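Local coordinates for formate dehydrogenase (Pyrobaculum aerophilum, PDB 1QP8), which probably reduces glyoxylate or hydroxypyruvate with NADPH, as a member of the D-isomer specific 2-hydroxyacid dehydrogenase family, at residues V209-V214 with S234-G239; A128-G133 with A178-P183. All blocks are in the same frame, centred on the assembly; numbering follows the deposited sequence.

Contact 1: V209-V214 with S234-G239; sequences VGRAEV and SDVWWG. With NDP (NADPH dihydro-nicotinamide-adenine-dinucleotide phosphate), chain C.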
loop_
_atom_site.group_PDB
_atom_site.type_symbol
_atom_site.label_atom_id
_atom_site.label_comp_id
_atom_site.label_asym_id
_atom_site.label_seq_id
_atom_site.Cartn_x
_atom_site.Cartn_y
_atom_site.Cartn_z
ATOM N N VAL A 209 11.589 -4.658 7.600
ATOM C CA VAL A 209 11.848 -3.233 7.547
ATOM C C VAL A 209 12.739 -2.803 8.721
ATOM O O VAL A 209 13.195 -1.670 8.788
ATOM C CB VAL A 209 10.493 -2.456 7.495
ATOM C CG1 VAL A 209 9.922 -2.293 8.880
ATOM C CG2 VAL A 209 10.670 -1.137 6.802
ATOM N N GLY A 210 12.988 -3.725 9.640
ATOM C CA GLY A 210 13.871 -3.437 10.746
ATOM C C GLY A 210 15.152 -4.174 10.434
ATOM O O GLY A 210 15.273 -4.847 9.404
ATOM N N ARG A 211 16.120 -4.078 11.333
ATOM C CA ARG A 211 17.402 -4.758 11.127
ATOM C C ARG A 211 17.333 -6.194 10.539
ATOM O O ARG A 211 16.564 -7.042 10.981
ATOM C CB ARG A 211 18.238 -4.726 12.431
ATOM C CG ARG A 211 19.434 -3.782 12.364
ATOM C CD ARG A 211 19.208 -2.555 11.493
ATOM N NE ARG A 211 18.793 -1.368 12.239
ATOM C CZ ARG A 211 18.049 -0.375 11.738
ATOM N NH1 ARG A 211 17.619 -0.421 10.478
ATOM N NH2 ARG A 211 17.741 0.680 12.499
ATOM N N ALA A 212 18.147 -6.437 9.515
ATOM C CA ALA A 212 18.204 -7.719 8.813
ATOM C C ALA A 212 18.703 -8.899 9.655
ATOM O O ALA A 212 18.192 -10.011 9.542
ATOM C CB ALA A 212 19.088 -7.579 7.561
ATOM N N GLU A 213 19.711 -8.650 10.485
ATOM C CA GLU A 213 20.320 -9.668 11.339
ATOM C C GLU A 213 19.311 -10.480 12.143
ATOM O O GLU A 213 19.620 -11.574 12.621
ATOM C CB GLU A 213 21.320 -9.012 12.293
ATOM C CG GLU A 213 22.591 -8.453 11.629
ATOM C CD GLU A 213 22.355 -7.220 10.749
ATOM O OE1 GLU A 213 21.267 -6.606 10.830
ATOM O OE2 GLU A 213 23.282 -6.856 9.980
ATOM N N VAL A 214 18.103 -9.937 12.280
ATOM C CA VAL A 214 17.017 -10.582 13.011
ATOM C C VAL A 214 16.600 -11.865 12.315
ATOM O O VAL A 214 15.997 -12.753 12.918
ATOM C CB VAL A 214 15.812 -9.642 13.101
ATOM C CG1 VAL A 214 14.594 -10.375 13.582
ATOM C CG2 VAL A 214 16.131 -8.520 14.043
ATOM N N SER A 234 12.616 -6.514 1.319
ATOM C CA SER A 234 13.283 -5.857 2.426
ATOM C C SER A 234 13.990 -4.559 2.081
ATOM O O SER A 234 14.543 -4.392 0.991
ATOM C CB SER A 234 14.291 -6.818 3.058
ATOM O OG SER A 234 14.928 -6.226 4.175
ATOM N N ASP A 235 13.982 -3.648 3.044
ATOM C CA ASP A 235 14.636 -2.364 2.895
ATOM C C ASP A 235 15.915 -2.405 3.700
ATOM O O ASP A 235 16.695 -1.461 3.676
ATOM C CB ASP A 235 13.751 -1.252 3.437
ATOM C CG ASP A 235 14.435 0.097 3.411
ATOM O OD1 ASP A 235 14.684 0.684 4.496
ATOM O OD2 ASP A 235 14.726 0.558 2.289
ATOM N N VAL A 236 16.134 -3.498 4.419
ATOM C CA VAL A 236 17.334 -3.610 5.239
ATOM C C VAL A 236 18.109 -4.877 4.932
ATOM O O VAL A 236 17.521 -5.910 4.636
ATOM C CB VAL A 236 16.980 -3.594 6.712
ATOM C CG1 VAL A 236 18.221 -3.261 7.533
ATOM C CG2 VAL A 236 15.892 -2.588 6.949
ATOM N N TRP A 237 19.430 -4.817 5.020
ATOM C CA TRP A 237 20.202 -5.989 4.666
ATOM C C TRP A 237 21.356 -6.351 5.566
ATOM O O TRP A 237 21.873 -5.502 6.293
ATOM C CB TRP A 237 20.714 -5.813 3.244
ATOM C CG TRP A 237 19.612 -5.564 2.312
ATOM C CD1 TRP A 237 19.006 -4.362 2.042
ATOM C CD2 TRP A 237 18.869 -6.562 1.612
ATOM N NE1 TRP A 237 17.921 -4.562 1.218
ATOM C CE2 TRP A 237 17.813 -5.902 0.941
ATOM C CE3 TRP A 237 18.989 -7.953 1.490
ATOM C CZ2 TRP A 237 16.884 -6.589 0.163
ATOM C CZ3 TRP A 237 18.064 -8.633 0.712
ATOM C CH2 TRP A 237 17.026 -7.948 0.059
ATOM N N TRP A 238 21.763 -7.619 5.503
ATOM C CA TRP A 238 22.879 -8.099 6.311
ATOM C C TRP A 238 24.129 -7.324 5.947
ATOM O O TRP A 238 24.966 -7.053 6.799
ATOM C CB TRP A 238 23.092 -9.593 6.087
ATOM C CG TRP A 238 21.902 -10.376 6.513
ATOM C CD1 TRP A 238 21.622 -10.828 7.767
ATOM C CD2 TRP A 238 20.770 -10.708 5.704
ATOM N NE1 TRP A 238 20.383 -11.416 7.795
ATOM C CE2 TRP A 238 19.838 -11.357 6.541
ATOM C CE3 TRP A 238 20.451 -10.516 4.353
ATOM C CZ2 TRP A 238 18.603 -11.817 6.071
ATOM C CZ3 TRP A 238 19.218 -10.975 3.881
ATOM C CH2 TRP A 238 18.310 -11.618 4.742
ATOM N N GLY A 239 24.245 -6.952 4.679
ATOM C CA GLY A 239 25.396 -6.194 4.238
ATOM C C GLY A 239 25.454 -4.831 4.897
ATOM O O GLY A 239 26.455 -4.124 4.766
HETATM P PA NDP C . 10.734 0.654 19.401
HETATM O O1A NDP C . 12.154 0.363 19.771
HETATM O O2A NDP C . 11.248 1.732 18.527
HETATM O O5B NDP C . 10.589 -0.979 19.221
HETATM C C5B NDP C . 10.045 -1.604 20.454
HETATM C C4B NDP C . 9.002 -2.718 20.079
HETATM O O4B NDP C . 9.602 -3.995 19.631
HETATM C C3B NDP C . 8.117 -3.189 21.300
HETATM O O3B NDP C . 6.945 -3.827 20.827
HETATM C C2B NDP C . 9.152 -4.086 21.980
HETATM O O2B NDP C . 8.867 -4.900 23.058
HETATM C C1B NDP C . 9.680 -4.822 20.820
HETATM N N9A NDP C . 10.922 -5.469 21.094
HETATM C C8A NDP C . 12.169 -4.972 21.362
HETATM N N7A NDP C . 13.072 -5.938 21.539
HETATM C C5A NDP C . 12.346 -7.092 21.373
HETATM C C6A NDP C . 12.719 -8.484 21.446
HETATM N N6A NDP C . 13.993 -8.823 21.725
HETATM N N1A NDP C . 11.721 -9.428 21.232
HETATM C C2A NDP C . 10.430 -8.992 20.961
HETATM N N3A NDP C . 10.009 -7.742 20.884
HETATM C C4A NDP C . 11.036 -6.837 21.085
HETATM O O3 NDP C . 9.946 0.475 18.057
HETATM P PN NDP C . 9.989 0.731 16.436
HETATM O O1N NDP C . 8.743 0.260 15.789
HETATM O O2N NDP C . 10.267 2.165 16.101
HETATM O O5D NDP C . 11.279 -0.160 15.882
HETATM C C5D NDP C . 12.603 0.411 16.006
HETATM C C4D NDP C . 13.562 -0.569 15.310
HETATM O O4D NDP C . 13.229 -0.637 13.902
HETATM C C3D NDP C . 15.005 -0.073 15.394
HETATM O O3D NDP C . 15.586 -0.563 16.592
HETATM C C2D NDP C . 15.608 -0.626 14.075
HETATM O O2D NDP C . 16.203 -1.920 14.266
HETATM C C1D NDP C . 14.423 -0.609 13.082
HETATM N N1N NDP C . 14.422 0.622 12.158
HETATM C C2N NDP C . 14.522 0.347 10.751
HETATM C C3N NDP C . 14.521 1.471 9.889
HETATM C C7N NDP C . 14.629 1.203 8.337
HETATM O O7N NDP C . 14.442 2.143 7.588
HETATM N N7N NDP C . 14.922 -0.065 7.938
HETATM C C4N NDP C . 14.426 2.849 10.324
HETATM C C5N NDP C . 14.330 2.967 11.757
HETATM C C6N NDP C . 14.323 1.943 12.655
HETATM P P2B NDP C . 9.237 -4.212 24.567
HETATM O O1X NDP C . 8.822 -5.411 25.384
HETATM O O2X NDP C . 10.700 -3.961 24.471
HETATM O O3X NDP C . 8.411 -3.020 24.654
#
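Val209 meets Val236 at the nicotinamide end of a Rossmann fold, where the loops leaving parallel strands 205-208 and 231-234 run in directions only 11° apart. Val209 O lies 3.4 Å from Val236 CG2, and both neighbour the carboxamide of NADPH. At Gly210 the carbonyl O approaches the same isopropyl group, 3.4 Å from Val236 CB. With CG1 of Val236 anti to its backbone N (chi1 -162°), CG2 is turned to the cofactor while CG1 lies along the loop, 3.7 Å from Ala212 N. Arg211 bends at chi2 and chi3, which lays one guanidinium face over the nicotinamide ribose; Val236 CG1 sits at the group's edge, 4.1 Å from NH1. An alanine in place of Arg211 would probably uncover that side of the ribose and leave Asp62 without its long, weak ionic partner. Ala212 CB makes a CH-pi contact, 3.9 Å from the centroid of the Trp238 five-membered ring and 4° off its normal. The indole is also anchored by a hydrogen bond from Trp238 NE1 to Leu215 O. Glu213, bent at chi2, brings OE2 to 3.6 Å from Trp238 O, an approach of two acceptors and not a bond; the same OE2 has a long, weak ion pair with Arg240 NE.

Contact 2: A128-G133 with A178-P183; sequences AVLGLG and AVCALP. With NDP (NADPH dihydro-nicotinamide-adenine-dinucleotide phosphate), chain C.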
loop_
_atom_site.group_PDB
_atom_site.type_symbol
_atom_site.label_atom_id
_atom_site.label_comp_id
_atom_site.label_asym_id
_atom_site.label_seq_id
_atom_site.Cartn_x
_atom_site.Cartn_y
_atom_site.Cartn_z
ATOM N N ALA A 128 1.154 -11.678 9.959
ATOM C CA ALA A 128 1.962 -11.520 11.158
ATOM C C ALA A 128 2.574 -10.125 11.180
ATOM O O ALA A 128 2.653 -9.456 10.148
ATOM C CB ALA A 128 3.064 -12.561 11.187
ATOM N N VAL A 129 2.996 -9.685 12.361
ATOM C CA VAL A 129 3.622 -8.379 12.525
ATOM C C VAL A 129 4.609 -8.504 13.672
ATOM O O VAL A 129 4.290 -8.162 14.798
ATOM C CB VAL A 129 2.575 -7.267 12.855
ATOM C CG1 VAL A 129 3.265 -5.996 13.310
ATOM C CG2 VAL A 129 1.719 -6.957 11.615
ATOM N N LEU A 130 5.804 -9.007 13.382
ATOM C CA LEU A 130 6.825 -9.185 14.405
ATOM C C LEU A 130 7.346 -7.839 14.891
ATOM O O LEU A 130 7.889 -7.056 14.116
ATOM C CB LEU A 130 8.001 -10.000 13.868
ATOM C CG LEU A 130 7.819 -11.060 12.775
ATOM C CD1 LEU A 130 9.098 -11.894 12.715
ATOM C CD2 LEU A 130 6.623 -11.946 13.055
ATOM N N GLY A 131 7.202 -7.589 16.187
ATOM C CA GLY A 131 7.641 -6.331 16.755
ATOM C C GLY A 131 6.449 -5.407 16.820
ATOM O O GLY A 131 5.874 -5.070 15.784
ATOM N N LEU A 132 6.058 -5.002 18.022
ATOM C CA LEU A 132 4.908 -4.119 18.150
ATOM C C LEU A 132 5.273 -2.715 18.622
ATOM O O LEU A 132 6.393 -2.457 19.038
ATOM C CB LEU A 132 3.856 -4.760 19.066
ATOM C CG LEU A 132 3.063 -5.870 18.352
ATOM C CD1 LEU A 132 2.392 -6.794 19.356
ATOM C CD2 LEU A 132 2.040 -5.251 17.432
ATOM N N GLY A 133 4.339 -1.786 18.508
ATOM C CA GLY A 133 4.633 -0.435 18.937
ATOM C C GLY A 133 5.502 0.382 17.997
ATOM O O GLY A 133 6.542 -0.069 17.526
ATOM N N ALA A 178 3.945 -11.187 6.452
ATOM C CA ALA A 178 4.543 -10.768 7.695
ATOM C C ALA A 178 5.271 -9.466 7.444
ATOM O O ALA A 178 5.914 -9.295 6.410
ATOM C CB ALA A 178 5.519 -11.819 8.174
ATOM N N VAL A 179 5.143 -8.539 8.383
ATOM C CA VAL A 179 5.820 -7.257 8.309
ATOM C C VAL A 179 6.722 -7.263 9.534
ATOM O O VAL A 179 6.242 -7.111 10.657
ATOM C CB VAL A 179 4.822 -6.086 8.430
ATOM C CG1 VAL A 179 5.569 -4.779 8.675
ATOM C CG2 VAL A 179 3.982 -5.989 7.165
ATOM N N CYS A 180 8.018 -7.471 9.337
ATOM C CA CYS A 180 8.933 -7.495 10.469
ATOM C C CYS A 180 9.536 -6.120 10.730
ATOM O O CYS A 180 9.971 -5.434 9.805
ATOM C CB CYS A 180 10.052 -8.514 10.253
ATOM S SG CYS A 180 11.276 -8.467 11.602
ATOM N N ALA A 181 9.553 -5.739 12.005
ATOM C CA ALA A 181 10.068 -4.448 12.452
ATOM C C ALA A 181 10.677 -4.577 13.835
ATOM O O ALA A 181 10.586 -3.661 14.643
ATOM C CB ALA A 181 8.941 -3.419 12.502
ATOM N N LEU A 182 11.292 -5.718 14.115
ATOM C CA LEU A 182 11.908 -5.939 15.410
ATOM C C LEU A 182 13.200 -5.175 15.518
ATOM O O LEU A 182 13.867 -4.931 14.516
ATOM C CB LEU A 182 12.223 -7.419 15.612
ATOM C CG LEU A 182 11.017 -8.342 15.694
ATOM C CD1 LEU A 182 11.476 -9.809 15.803
ATOM C CD2 LEU A 182 10.184 -7.939 16.890
ATOM N N PRO A 183 13.561 -4.767 16.736
ATOM C CA PRO A 183 14.805 -4.033 16.982
ATOM C C PRO A 183 15.857 -5.131 17.068
ATOM O O PRO A 183 15.513 -6.270 17.395
ATOM C CB PRO A 183 14.563 -3.397 18.346
ATOM C CG PRO A 183 13.056 -3.307 18.431
ATOM C CD PRO A 183 12.637 -4.619 17.870
HETATM P PA NDP C . 10.734 0.654 19.401
HETATM O O1A NDP C . 12.154 0.363 19.771
HETATM O O2A NDP C . 11.248 1.732 18.527
HETATM O O5B NDP C . 10.589 -0.979 19.221
HETATM C C5B NDP C . 10.045 -1.604 20.454
HETATM C C4B NDP C . 9.002 -2.718 20.079
HETATM O O4B NDP C . 9.602 -3.995 19.631
HETATM C C3B NDP C . 8.117 -3.189 21.300
HETATM O O3B NDP C . 6.945 -3.827 20.827
HETATM C C2B NDP C . 9.152 -4.086 21.980
HETATM O O2B NDP C . 8.867 -4.900 23.058
HETATM C C1B NDP C . 9.680 -4.822 20.820
HETATM N N9A NDP C . 10.922 -5.469 21.094
HETATM C C8A NDP C . 12.169 -4.972 21.362
HETATM N N7A NDP C . 13.072 -5.938 21.539
HETATM C C5A NDP C . 12.346 -7.092 21.373
HETATM C C6A NDP C . 12.719 -8.484 21.446
HETATM N N6A NDP C . 13.993 -8.823 21.725
HETATM N N1A NDP C . 11.721 -9.428 21.232
HETATM C C2A NDP C . 10.430 -8.992 20.961
HETATM N N3A NDP C . 10.009 -7.742 20.884
HETATM C C4A NDP C . 11.036 -6.837 21.085
HETATM O O3 NDP C . 9.946 0.475 18.057
HETATM P PN NDP C . 9.989 0.731 16.436
HETATM O O1N NDP C . 8.743 0.260 15.789
HETATM O O2N NDP C . 10.267 2.165 16.101
HETATM O O5D NDP C . 11.279 -0.160 15.882
HETATM C C5D NDP C . 12.603 0.411 16.006
HETATM C C4D NDP C . 13.562 -0.569 15.310
HETATM O O4D NDP C . 13.229 -0.637 13.902
HETATM C C3D NDP C . 15.005 -0.073 15.394
HETATM O O3D NDP C . 15.586 -0.563 16.592
HETATM C C2D NDP C . 15.608 -0.626 14.075
HETATM O O2D NDP C . 16.203 -1.920 14.266
HETATM C C1D NDP C . 14.423 -0.609 13.082
HETATM N N1N NDP C . 14.422 0.622 12.158
HETATM C C2N NDP C . 14.522 0.347 10.751
HETATM C C3N NDP C . 14.521 1.471 9.889
HETATM C C7N NDP C . 14.629 1.203 8.337
HETATM O O7N NDP C . 14.442 2.143 7.588
HETATM N N7N NDP C . 14.922 -0.065 7.938
HETATM C C4N NDP C . 14.426 2.849 10.324
HETATM C C5N NDP C . 14.330 2.967 11.757
HETATM C C6N NDP C . 14.323 1.943 12.655
HETATM P P2B NDP C . 9.237 -4.212 24.567
HETATM O O1X NDP C . 8.822 -5.411 25.384
HETATM O O2X NDP C . 10.700 -3.961 24.471
HETATM O O3X NDP C . 8.411 -3.020 24.654
#
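Leu130 O accepts a hydrogen bond from Ala181 N at 3.0 Å, with an N-H...O angle of 156° and the donor almost head-on to the carbonyl. Two residues earlier, Val179 N gives the matching bond to Ala128 O at 3.2 Å, but this donor stands above the carbonyl plane, 44° out of it. Both donors lie in 178-183 and both acceptors in 128-133, two residues apart on each strand; the strand segments run parallel, their axes 11° apart. Side chains pair across the same register: Ala128 CB and Ala178 CB meet at 4.0 Å, while Leu130 CD1 rests 4.2 Å from Cys180 SG. Leu182, with CG anti to its carbonyl carbon and beside its backbone N, lays its branched end along Leu130, CG coming within 3.9 Å of Leu130 CB.

Beyond the paired strands the chains open onto NADPH. Gly131 and Gly133 belong to what looks like the GxGxxG turn of a dinucleotide-binding fold, and both have positive phi values, at which a CB would press on the preceding carbonyl. Between them, Leu132 N makes a weak hydrogen bond to the adenosine ribose hydroxyl O3B, 3.2 Å away. From the other segment, Pro183 applies its ring to the adenine, CD standing 3.5 Å from C8A.

Helix 169-172 packs on Ala128, Leu130 and Ala178 through Leu172, whereas helix 135-145 meets Val129, Val179 and Ala181; the pair is flanked in the sheet by strands 149-153 and 205-208.

In the fold
Both contacts are buried, and all four segments lie at the C-terminal ends of inner strands of one parallel sheet, where NADPH is bound. Contact 2 is partly regular sheet, held by backbone hydrogen bonds and apolar side chains from alanine to leucine, and its loops follow the cofactor from the adenosine to the diphosphate and the nicotinamide ribose. Contact 1 joins loops and is carried mainly by packing of valine, alanine and tryptophan side chains beside the nicotinamide half. Glu213 and Trp238, partly exposed, mark its outer margin. The two meet directly, since Val209 N lies 2.8 Å from Cys180 O, a probable hydrogen bond, and Val209 CG1 packs 3.9 Å from Ala181 CB.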